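Local coordinates for protein transcriptional regulator, MarR family (Neisseria meningitidis serogroup B, PDB 3G3Z) that probably binds DNA as a winged-helix transcription factor of the MarR family and so regulates gene expression, at residues 38-42 / 88-92. Sequence-based numbering, arbitrary orientation.
Sequences YTLAT and LLSLT
Residues 38-42 form a helical turn near the C-terminal end of helix 31-43, where Thr42 (chi1 p) turns its OG1 back onto Tyr38 O at 2.6 Å. Strand 89-91 crosses this turn at -75°, with the axes 8.0 Å apart and Leu40 and Leu91 closest (CA-CA 6.3 Å). The strand is extended, so its side chains alternate. Leu89 points toward the helix: its O lies 3.4 Å from Leu40 CD2, and its CG 4.1 Å from Leu40 CD1. Ser90 turns away, and its OG donates a hydrogen bond to Leu91 O (3.1 Å). Leu91 faces the helix again, chi1 and chi2 between wells (-106°, 23°), CD1 3.7 Å from Leu40 CB and CD2 3.5 Å from Ala41 CA. Leu40 (mt) thus fits between two apolar side chains, its methyls also resting on the strand backbone (CD1 to Ser90 C 4.2 Å). Thr92, just after the strand, N-caps helix 93-117, its OG1 bonded to Gly95 N. The arrangement is characteristic of a winged helix-turn-helix domain, the wing strand packing on a core helix. Strand 75-77 pairs antiparallel with 89-91, Leu89 touches helix 48-55, and helix 93-117 covers Ala41 through Ala99 and Thr103.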
loop_
_atom_site.group_PDB
_atom_site.type_symbol
_atom_site.label_atom_id
_atom_site.label_comp_id
_atom_site.label_asym_id
_atom_site.label_seq_id
_atom_site.Cartn_x
_atom_site.Cartn_y
_atom_site.Cartn_z
ATOM N N TYR A 38 -14.676 9.682 -4.129
ATOM C CA TYR A 38 -15.365 8.788 -3.214
ATOM C C TYR A 38 -15.607 9.395 -1.831
ATOM O O TYR A 38 -16.681 9.187 -1.254
ATOM C CB TYR A 38 -14.648 7.453 -3.111
ATOM C CG TYR A 38 -15.441 6.406 -2.378
ATOM C CD1 TYR A 38 -16.509 5.746 -2.997
ATOM C CD2 TYR A 38 -15.130 6.072 -1.057
ATOM C CE1 TYR A 38 -17.246 4.778 -2.313
ATOM C CE2 TYR A 38 -15.859 5.105 -0.367
ATOM C CZ TYR A 38 -16.908 4.461 -0.999
ATOM O OH TYR A 38 -17.625 3.510 -0.310
ATOM N N THR A 39 -14.634 10.149 -1.309
ATOM C CA THR A 39 -14.829 10.875 -0.041
ATOM C C THR A 39 -16.002 11.854 -0.157
ATOM O O THR A 39 -16.871 11.913 0.719
ATOM C CB THR A 39 -13.543 11.630 0.429
ATOM O OG1 THR A 39 -12.429 10.730 0.447
ATOM C CG2 THR A 39 -13.718 12.192 1.823
ATOM N N LEU A 40 -16.039 12.599 -1.251
ATOM C CA LEU A 40 -17.061 13.626 -1.420
ATOM C C LEU A 40 -18.450 13.035 -1.635
ATOM O O LEU A 40 -19.444 13.603 -1.187
ATOM C CB LEU A 40 -16.687 14.593 -2.547
ATOM C CG LEU A 40 -15.485 15.520 -2.316
ATOM C CD1 LEU A 40 -15.305 16.463 -3.495
ATOM C CD2 LEU A 40 -15.617 16.315 -1.020
ATOM N N ALA A 41 -18.508 11.891 -2.310
ATOM C CA ALA A 41 -19.779 11.235 -2.611
ATOM C C ALA A 41 -20.411 10.563 -1.391
ATOM O O ALA A 41 -21.637 10.475 -1.292
ATOM C CB ALA A 41 -19.604 10.229 -3.743
ATOM N N THR A 42 -19.570 10.116 -0.462
ATOM C CA THR A 42 -20.022 9.332 0.687
ATOM C C THR A 42 -20.011 10.103 2.009
ATOM O O THR A 42 -20.683 9.700 2.956
ATOM C CB THR A 42 -19.161 8.061 0.858
ATOM O OG1 THR A 42 -17.788 8.442 0.987
ATOM C CG2 THR A 42 -19.318 7.119 -0.346
ATOM N N LEU A 88 -14.169 24.390 1.978
ATOM C CA LEU A 88 -14.967 23.177 1.787
ATOM C C LEU A 88 -15.169 22.814 0.326
ATOM O O LEU A 88 -15.555 23.648 -0.498
ATOM C CB LEU A 88 -16.335 23.295 2.472
ATOM C CG LEU A 88 -16.448 22.981 3.962
ATOM C CD1 LEU A 88 -17.762 23.536 4.520
ATOM C CD2 LEU A 88 -16.326 21.478 4.233
ATOM N N LEU A 89 -14.913 21.548 0.029
ATOM C CA LEU A 89 -15.035 21.011 -1.312
ATOM C C LEU A 89 -16.348 20.231 -1.424
ATOM O O LEU A 89 -16.729 19.495 -0.516
ATOM C CB LEU A 89 -13.839 20.105 -1.589
ATOM C CG LEU A 89 -13.201 19.934 -2.957
ATOM C CD1 LEU A 89 -12.977 21.254 -3.678
ATOM C CD2 LEU A 89 -11.878 19.207 -2.752
ATOM N N SER A 90 -17.023 20.399 -2.554
ATOM C CA SER A 90 -18.330 19.813 -2.786
ATOM C C SER A 90 -18.388 19.190 -4.186
ATOM O O SER A 90 -17.757 19.684 -5.118
ATOM C CB SER A 90 -19.386 20.913 -2.632
ATOM O OG SER A 90 -20.660 20.495 -3.068
ATOM N N LEU A 91 -19.123 18.092 -4.325
ATOM C CA LEU A 91 -19.499 17.585 -5.646
ATOM C C LEU A 91 -20.562 18.493 -6.259
ATOM O O LEU A 91 -21.532 18.868 -5.591
ATOM C CB LEU A 91 -20.063 16.172 -5.539
ATOM C CG LEU A 91 -19.323 14.895 -5.968
ATOM C CD1 LEU A 91 -17.794 14.983 -6.020
ATOM C CD2 LEU A 91 -19.771 13.757 -5.070
ATOM N N THR A 92 -20.376 18.845 -7.526
ATOM C CA THR A 92 -21.403 19.552 -8.272
ATOM C C THR A 92 -22.534 18.584 -8.611
ATOM O O THR A 92 -22.440 17.385 -8.334
ATOM C CB THR A 92 -20.842 20.113 -9.575
ATOM O OG1 THR A 92 -20.368 19.030 -10.380
ATOM C CG2 THR A 92 -19.702 21.093 -9.293
#